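Local structure of Thiosulfate:glutathione sulfurtransferase (3D1P) at residues 39-44 with 93-98; 61-66 with 83-88. The protein transfers the sulfane sulfur of thiosulfate to glutathione, giving S-sulfanylglutathione, a central intermediate of hydrogen sulfide metabolism. All coordinates share one frame; numbering follows the deposited sequence. Where two conformers were deposited one is given.

Contact 1: 39-44 with 93-98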
ATOM      1  N   PRO A  39      -0.306   8.081 -12.270  1.00  9.42           N
ATOM      2  CA  PRO A  39       0.373   8.981 -11.356  1.00 10.88           C
ATOM      3  C   PRO A  39      -0.415   9.310 -10.128  1.00 10.52           C
ATOM      4  O   PRO A  39       0.138   9.844  -9.137  1.00 13.03           O
ATOM      5  CB  PRO A  39       0.595  10.223 -12.211  1.00 11.33           C
ATOM      6  CG  PRO A  39      -0.457  10.208 -13.230  1.00 12.34           C
ATOM      7  CD  PRO A  39      -0.589   8.743 -13.551  1.00 11.01           C
ATOM      8  N   ASN A  40      -1.716   9.046 -10.160  1.00  9.50           N
ATOM      9  CA  ASN A  40      -2.569   9.378  -9.045  0.70  9.40           C
ATOM     10  C   ASN A  40      -3.011   8.152  -8.218  1.00  8.33           C
ATOM     11  O   ASN A  40      -3.982   8.228  -7.475  1.00  8.99           O
ATOM     12  CB  ASN A  40      -3.641  10.305  -9.542  0.70 11.15           C
ATOM     13  CG  ASN A  40      -3.076  11.716  -9.886  0.70 12.91           C
ATOM     14  OD1 ASN A  40      -2.245  12.285  -9.153  0.70 16.59           O
ATOM     15  ND2 ASN A  40      -3.532  12.257 -10.989  0.70 19.60           N
ATOM     16  N   VAL A  41      -2.237   7.080  -8.332  1.00  6.99           N
ATOM     17  CA  VAL A  41      -2.398   5.871  -7.533  1.00  7.02           C
ATOM     18  C   VAL A  41      -1.100   5.636  -6.760  1.00  5.94           C
ATOM     19  O   VAL A  41       0.008   5.824  -7.303  1.00  8.12           O
ATOM     20  CB  VAL A  41      -2.716   4.687  -8.421  1.00  8.84           C
ATOM     21  CG1 VAL A  41      -2.612   3.361  -7.637  1.00 11.68           C
ATOM     22  CG2 VAL A  41      -4.097   4.889  -9.064  1.00 11.84           C
ATOM     23  N   VAL A  42      -1.233   5.278  -5.486  1.00  5.37           N
ATOM     24  CA  VAL A  42      -0.123   4.962  -4.620  1.00  5.48           C
ATOM     25  C   VAL A  42      -0.324   3.545  -4.109  1.00  4.86           C
ATOM     26  O   VAL A  42      -1.379   3.230  -3.580  1.00  5.55           O
ATOM     27  CB  VAL A  42      -0.034   5.924  -3.423  1.00  6.60           C
ATOM     28  CG1 VAL A  42       1.152   5.607  -2.528  1.00  8.10           C
ATOM     29  CG2 VAL A  42       0.026   7.387  -3.899  1.00  8.91           C
ATOM     30  N   LEU A  43       0.726   2.735  -4.239  0.50  4.63           N
ATOM     31  CA  LEU A  43       0.720   1.329  -3.799  0.50  4.37           C
ATOM     32  C   LEU A  43       1.393   1.291  -2.434  0.50  3.98           C
ATOM     33  O   LEU A  43       2.607   1.486  -2.319  0.50  5.19           O
ATOM     34  CB  LEU A  43       1.498   0.462  -4.794  0.50  4.41           C
ATOM     35  CG  LEU A  43       0.959   0.508  -6.232  0.50  5.41           C
ATOM     36  CD1 LEU A  43       1.803  -0.368  -7.152  0.50  8.93           C
ATOM     37  CD2 LEU A  43      -0.494   0.109  -6.292  0.50  8.67           C
ATOM     38  N   VAL A  44       0.602   1.072  -1.391  1.00  4.06           N
ATOM     39  CA  VAL A  44       1.068   1.192  -0.011  1.00  4.25           C
ATOM     40  C   VAL A  44       1.252  -0.195   0.597  1.00  3.95           C
ATOM     41  O   VAL A  44       0.309  -0.852   1.007  1.00  4.41           O
ATOM     42  CB  VAL A  44       0.122   2.012   0.854  1.00  4.88           C
ATOM     43  CG1 VAL A  44       0.772   2.242   2.204  1.00  5.95           C
ATOM     44  CG2 VAL A  44      -0.248   3.365   0.185  1.00  6.06           C
ATOM     45  N   GLU A  93      -5.508   7.889  -4.957  1.00  5.90           N
ATOM     46  CA  GLU A  93      -6.011   6.606  -4.496  1.00  5.79           C
ATOM     47  C   GLU A  93      -4.853   5.825  -3.861  1.00  5.43           C
ATOM     48  O   GLU A  93      -3.863   5.556  -4.536  1.00  7.19           O
ATOM     49  CB  GLU A  93      -6.562   5.774  -5.650  1.00  6.18           C
ATOM     50  CG  GLU A  93      -7.072   4.437  -5.207  1.00  6.50           C
ATOM     51  CD  GLU A  93      -7.542   3.514  -6.319  1.00  6.24           C
ATOM     52  OE1 GLU A  93      -7.403   3.844  -7.501  1.00  9.44           O
ATOM     53  OE2 GLU A  93      -8.042   2.418  -5.974  1.00  8.01           O
ATOM     54  N   LEU A  94      -4.981   5.477  -2.591  1.00  5.30           N
ATOM     55  CA  LEU A  94      -3.973   4.674  -1.905  1.00  4.81           C
ATOM     56  C   LEU A  94      -4.510   3.246  -1.791  1.00  4.73           C
ATOM     57  O   LEU A  94      -5.622   3.046  -1.284  1.00  5.65           O
ATOM     58  CB  LEU A  94      -3.696   5.204  -0.499  1.00  5.24           C
ATOM     59  CG  LEU A  94      -2.645   6.314  -0.404  1.00  5.62           C
ATOM     60  CD1 LEU A  94      -3.026   7.584  -1.219  1.00  7.25           C
ATOM     61  CD2 LEU A  94      -2.396   6.643   1.057  1.00  6.54           C
ATOM     62  N   ILE A  95      -3.730   2.283  -2.262  1.00  4.22           N
ATOM     63  CA  ILE A  95      -4.109   0.875  -2.265  1.00  4.07           C
ATOM     64  C   ILE A  95      -3.244   0.161  -1.231  1.00  3.87           C
ATOM     65  O   ILE A  95      -2.033   0.109  -1.385  1.00  4.97           O
ATOM     66  CB  ILE A  95      -3.918   0.232  -3.633  1.00  4.36           C
ATOM     67  CG1 ILE A  95      -4.621   1.023  -4.721  1.00  5.35           C
ATOM     68  CG2 ILE A  95      -4.408  -1.222  -3.583  1.00  5.16           C
ATOM     69  CD1 ILE A  95      -4.400   0.460  -6.150  1.00  6.26           C
ATOM     70  N   PHE A  96      -3.867  -0.376  -0.187  1.00  4.13           N
ATOM     71  CA  PHE A  96      -3.150  -0.918   0.944  1.00  4.04           C
ATOM     72  C   PHE A  96      -3.059  -2.438   0.900  1.00  4.15           C
ATOM     73  O   PHE A  96      -4.039  -3.131   0.577  1.00  4.70           O
ATOM     74  CB  PHE A  96      -3.890  -0.567   2.236  1.00  4.72           C
ATOM     75  CG  PHE A  96      -3.804   0.876   2.568  1.00  5.07           C
ATOM     76  CD1 PHE A  96      -2.797   1.359   3.398  1.00  6.51           C
ATOM     77  CD2 PHE A  96      -4.703   1.788   2.019  1.00  5.56           C
ATOM     78  CE1 PHE A  96      -2.721   2.715   3.677  1.00  7.88           C
ATOM     79  CE2 PHE A  96      -4.600   3.149   2.290  1.00  6.93           C
ATOM     80  CZ  PHE A  96      -3.592   3.589   3.094  1.00  7.62           C
ATOM     81  N   TYR A  97      -1.904  -2.964   1.306  1.00  3.99           N
ATOM     82  CA  TYR A  97      -1.715  -4.420   1.403  1.00  3.91           C
ATOM     83  C   TYR A  97      -0.493  -4.694   2.276  1.00  3.74           C
ATOM     84  O   TYR A  97       0.344  -3.829   2.522  1.00  3.98           O
ATOM     85  CB  TYR A  97      -1.555  -5.055   0.018  1.00  4.23           C
ATOM     86  CG  TYR A  97      -0.475  -4.439  -0.824  1.00  4.19           C
ATOM     87  CD1 TYR A  97       0.825  -4.934  -0.793  1.00  4.31           C
ATOM     88  CD2 TYR A  97      -0.720  -3.364  -1.664  1.00  4.31           C
ATOM     89  CE1 TYR A  97       1.819  -4.386  -1.550  1.00  4.59           C
ATOM     90  CE2 TYR A  97       0.268  -2.781  -2.423  1.00  4.85           C
ATOM     91  CZ  TYR A  97       1.553  -3.299  -2.390  1.00  4.56           C
ATOM     92  OH  TYR A  97       2.520  -2.732  -3.168  1.00  5.52           O
ATOM     93  N   CYS A  98      -0.392  -5.958   2.674  1.00  3.72           N
ATOM     94  CA  CYS A  98       0.766  -6.441   3.432  1.00  3.59           C
ATOM     95  C   CYS A  98       1.215  -7.780   2.813  1.00  3.45           C
ATOM     96  O   CYS A  98       1.519  -7.824   1.628  1.00  3.84           O
ATOM     97  CB  CYS A  98       0.490  -6.451   4.958  1.00  4.07           C
ATOM     98  SG  CYS A  98      -0.917  -7.451   5.460  1.00  4.60           S
TER
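Val42 and Val44 each bind strand 93-97 through both their N-H and their carbonyl. Val42 N donates to Glu93 O at 2.8 Å. Ile95 N donates to Val42 O in a nearly straight bond (168°). Val44 N then bonds Ile95 O, and Tyr97 N reaches Val44 O at a longer 3.1 Å. Glu93 N adds a bond to Asn40 O, just ahead of strand 41-45.

Apolar packing follows on both faces of the sheet. On one, Val44 CG2 meets Leu94 CG at 3.8 Å. Val44 CG1, anti to the backbone N (chi1 -172°), lies 3.8 Å from Phe96 CE1. Leu94 CG also touches Val42 CB. An alanine in place of Leu94 would lack CG and both methyls, and would probably open a gap beside Val42 and Val44. On the other face, Ile95 CD1 touches Val41 CG1 (3.7 Å); Met30 and Ile33 of helix 27-36 cover this side.

Two polar side chains border the packing. Tyr97 sets one ring face against Val44 O, which sits 3.8 Å above the plane toward the rim. Glu93 lies alongside Val41, and its OE2 is bonded by Tyr25 OH and Ser120 OG.

Such adjacent parallel strands form the centre of the rhodanese fold. Strand 93-97 leads straight into Cys98, the cysteine that carries the persulfide intermediate.

Contact 2: 61-66 with 83-88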
ATOM      1  N   ILE A  61       5.390   2.087  -2.304  1.00  5.05           N
ATOM      2  CA  ILE A  61       6.044   2.650  -1.134  1.00  5.46           C
ATOM      3  C   ILE A  61       5.901   1.687   0.029  1.00  5.12           C
ATOM      4  O   ILE A  61       5.007   0.849   0.059  1.00  5.56           O
ATOM      5  CB  ILE A  61       5.506   4.050  -0.776  1.00  5.64           C
ATOM      6  CG1 ILE A  61       4.042   4.012  -0.288  1.00  5.75           C
ATOM      7  CG2 ILE A  61       5.711   4.988  -1.963  1.00  7.78           C
ATOM      8  CD1 ILE A  61       3.546   5.351   0.246  1.00  6.86           C
ATOM      9  N   ASN A  62       6.823   1.802   0.985  1.00  4.89           N
ATOM     10  CA  ASN A  62       6.793   0.961   2.182  1.00  4.46           C
ATOM     11  C   ASN A  62       6.510   1.858   3.384  1.00  4.77           C
ATOM     12  O   ASN A  62       7.271   2.755   3.706  1.00  5.91           O
ATOM     13  CB  ASN A  62       8.135   0.265   2.344  1.00  5.06           C
ATOM     14  CG  ASN A  62       8.184  -0.724   3.512  1.00  4.91           C
ATOM     15  OD1 ASN A  62       9.242  -0.922   4.132  1.00  6.38           O
ATOM     16  ND2 ASN A  62       7.098  -1.431   3.771  1.00  5.05           N
ATOM     17  N   VAL A  63       5.378   1.593   4.052  1.00  4.55           N
ATOM     18  CA  VAL A  63       4.979   2.345   5.243  1.00  4.66           C
ATOM     19  C   VAL A  63       4.627   1.306   6.319  1.00  4.33           C
ATOM     20  O   VAL A  63       3.471   0.919   6.473  1.00  4.71           O
ATOM     21  CB  VAL A  63       3.812   3.307   4.993  1.00  5.22           C
ATOM     22  CG1 VAL A  63       3.597   4.159   6.243  1.00  5.91           C
ATOM     23  CG2 VAL A  63       4.103   4.199   3.771  1.00  6.23           C
ATOM     24  N   PRO A  64       5.640   0.782   6.998  1.00  4.83           N
ATOM     25  CA  PRO A  64       5.426  -0.398   7.845  1.00  4.78           C
ATOM     26  C   PRO A  64       4.366  -0.207   8.925  1.00  4.83           C
ATOM     27  O   PRO A  64       4.441   0.717   9.745  1.00  6.06           O
ATOM     28  CB  PRO A  64       6.810  -0.622   8.476  1.00  5.14           C
ATOM     29  CG  PRO A  64       7.788  -0.056   7.447  1.00  5.58           C
ATOM     30  CD  PRO A  64       7.070   1.153   6.909  1.00  5.10           C
ATOM     31  N   TYR A  65       3.408  -1.153   8.997  1.00  5.06           N
ATOM     32  CA  TYR A  65       2.333  -1.034   9.960  1.00  5.19           C
ATOM     33  C   TYR A  65       2.772  -1.443  11.366  1.00  5.36           C
ATOM     34  O   TYR A  65       2.489  -0.740  12.317  1.00  7.60           O
ATOM     35  CB  TYR A  65       1.096  -1.820   9.516  1.00  5.62           C
ATOM     36  CG  TYR A  65      -0.035  -1.634  10.480  1.00  6.04           C
ATOM     37  CD1 TYR A  65      -0.723  -0.438  10.533  1.00  7.21           C
ATOM     38  CD2 TYR A  65      -0.399  -2.639  11.366  1.00  8.62           C
ATOM     39  CE1 TYR A  65      -1.743  -0.222  11.485  1.00  9.84           C
ATOM     40  CE2 TYR A  65      -1.382  -2.423  12.292  1.00 11.40           C
ATOM     41  CZ  TYR A  65      -2.046  -1.221  12.341  1.00 11.36           C
ATOM     42  OH  TYR A  65      -3.041  -1.039  13.280  1.00 14.93           O
ATOM     43  N   ARG A  66       3.457  -2.576  11.479  1.00  5.70           N
ATOM     44  CA  ARG A  66       3.891  -3.084  12.777  1.00  5.86           C
ATOM     45  C   ARG A  66       4.762  -2.081  13.531  1.00  6.43           C
ATOM     46  O   ARG A  66       4.574  -1.858  14.727  1.00  7.67           O
ATOM     47  CB  ARG A  66       4.639  -4.408  12.610  1.00  7.66           C
ATOM     48  CG  ARG A  66       3.739  -5.632  12.601  1.00  9.54           C
ATOM     49  CD  ARG A  66       4.532  -6.898  12.316  0.80 10.84           C
ATOM     50  NE  ARG A  66       5.396  -7.266  13.434  0.80 12.36           N
ATOM     51  CZ  ARG A  66       4.960  -7.805  14.568  0.80 14.16           C
ATOM     52  NH1 ARG A  66       3.667  -8.043  14.739  0.80 15.06           N
ATOM     53  NH2 ARG A  66       5.819  -8.108  15.533  0.80 13.94           N
ATOM     54  N   ILE A  83       9.062   8.002   8.790  1.00  8.72           N
ATOM     55  CA  ILE A  83       9.051   6.980   7.754  1.00  9.26           C
ATOM     56  C   ILE A  83      10.192   7.141   6.775  1.00  9.94           C
ATOM     57  O   ILE A  83      10.629   6.159   6.211  1.00 13.92           O
ATOM     58  CB  ILE A  83       7.689   7.008   7.000  1.00  9.41           C
ATOM     59  CG1 ILE A  83       6.531   6.990   7.986  1.00  9.94           C
ATOM     60  CG2 ILE A  83       7.566   5.838   6.016  1.00 11.05           C
ATOM     61  CD1 ILE A  83       6.472   5.819   8.931  1.00 12.33           C
ATOM     62  N   GLY A  84      10.670   8.355   6.574  1.00  9.29           N
ATOM     63  CA  GLY A  84      11.776   8.611   5.667  1.00  9.83           C
ATOM     64  C   GLY A  84      11.429   8.895   4.226  1.00  8.85           C
ATOM     65  O   GLY A  84      12.339   9.027   3.416  1.00 11.00           O
ATOM     66  N   ILE A  85      10.131   8.956   3.920  1.00  8.30           N
ATOM     67  CA  ILE A  85       9.624   9.294   2.618  1.00  8.21           C
ATOM     68  C   ILE A  85       8.497  10.294   2.820  1.00  7.46           C
ATOM     69  O   ILE A  85       7.953  10.417   3.907  1.00  8.38           O
ATOM     70  CB  ILE A  85       9.121   8.052   1.856  1.00  8.29           C
ATOM     71  CG1 ILE A  85       7.936   7.401   2.580  1.00  9.73           C
ATOM     72  CG2 ILE A  85      10.283   7.122   1.617  1.00 10.74           C
ATOM     73  CD1 ILE A  85       7.281   6.276   1.760  1.00  9.86           C
ATOM     74  N   PRO A  86       8.104  11.018   1.769  1.00  8.01           N
ATOM     75  CA  PRO A  86       7.027  11.996   1.900  1.00  8.48           C
ATOM     76  C   PRO A  86       5.687  11.333   2.160  1.00  7.80           C
ATOM     77  O   PRO A  86       5.391  10.231   1.678  1.00  8.34           O
ATOM     78  CB  PRO A  86       7.004  12.726   0.535  1.00  9.49           C
ATOM     79  CG  PRO A  86       8.373  12.507   0.012  1.00 10.38           C
ATOM     80  CD  PRO A  86       8.727  11.111   0.447  1.00  9.31           C
ATOM     81  N   LYS A  87       4.860  12.048   2.896  1.00  7.88           N
ATOM     82  CA  LYS A  87       3.508  11.585   3.147  0.80  7.54           C
ATOM     83  C   LYS A  87       2.718  11.587   1.842  1.00  7.42           C
ATOM     84  O   LYS A  87       2.707  12.576   1.125  1.00  9.42           O
ATOM     85  CB  LYS A  87       2.829  12.505   4.148  0.80  8.13           C
ATOM     86  CG  LYS A  87       1.475  11.994   4.579  0.80  8.63           C
ATOM     87  CD  LYS A  87       0.817  12.870   5.644  0.80  9.77           C
ATOM     88  CE  LYS A  87      -0.566  12.371   6.059  0.80 10.65           C
ATOM     89  NZ  LYS A  87      -1.269  13.335   6.940  0.80 11.03           N
ATOM     90  N   PRO A  88       2.056  10.475   1.517  1.00  7.30           N
ATOM     91  CA  PRO A  88       1.311  10.445   0.267  1.00  7.45           C
ATOM     92  C   PRO A  88       0.260  11.530   0.177  1.00  7.42           C
ATOM     93  O   PRO A  88      -0.420  11.860   1.163  1.00  7.76           O
ATOM     94  CB  PRO A  88       0.664   9.047   0.273  1.00  7.68           C
ATOM     95  CG  PRO A  88       1.630   8.234   1.042  1.00  7.88           C
ATOM     96  CD  PRO A  88       2.089   9.149   2.146  1.00  7.34           C
TER
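Asn62 ND2 is gripped by two backbone carbonyls, Asp45 O and Arg47 O. The side chain starts with CG anti to the backbone N (chi1 -176°), and the two bonds hold its amide at the end of strand 41-45, where the chain turns off. The backbone carbonyl of Asn62 faces the other segment. Its oxygen meets only methyl groups there, Ile83 CG2 at 3.9 Å and Ile85 CD1 at 4.0 Å. No hydrogen bond joins the two segments.

Ile85 CD1 does most of the touching from the 83-88 side. It lies 3.8 Å from Ile61 CB and 4.3 Å from Val63 CG2, besides the Asn62 carbonyl. Ile61 in turn sends its CD1 to Pro88 CG, at 3.6 Å the closest approach between the segments. Ile61 CG1 sits between the backbone N and the carbonyl carbon (chi1 67°), and CD1 extends from it (chi2 172°) to the proline ring. Val63 CG1 meets Ile83 CD1 more loosely, at 4.3 Å.

Both segments belong to a beta-alpha-beta crossover of the rhodanese fold: 61-66 begins it, and 83-88 follows the helix on the way to strand 93-97. The chain leaves the outermost strand 61-62, passes through helix 76-83 and enters strand 93-97, with strand 41-45 lying between the two strands. Ile83 ends the helix. Gly84 follows with positive phi, where a side chain would collide with the carbonyl oxygen of Ile83. This turn carries the chain on to Ile85 and Pro88, which pack on Ile61.

Phe79 of helix 76-83 packs against Val63, Ile85 and Pro88, and so joins both segments to the helix. Farther along the loop, Pro88 O takes a bond from Tyr116 OH.

In the fold
Contacts 1 and 2 belong to one sheet, with centres about 11 Å apart. Strand 41-45 is the shared neighbour: it pairs with 93-97 in contact 1 and with 61-62 of contact 2. Leu43 O and Ile61 N, 2.8 Å apart, probably form a hydrogen bond between them. Side chains continue the join. Val42 CG1 packs on Ile61 CD1 at 3.7 Å, and Leu94 CD2 on Pro88 CB at 4.0 Å. Along the chain, contact 2 is nested inside the loop that contact 1 closes. Segment 93-98 of contact 1 ends at Cys98, and the side chain of Asn62 in contact 2 lies about 8 Å from that of this active-site cysteine.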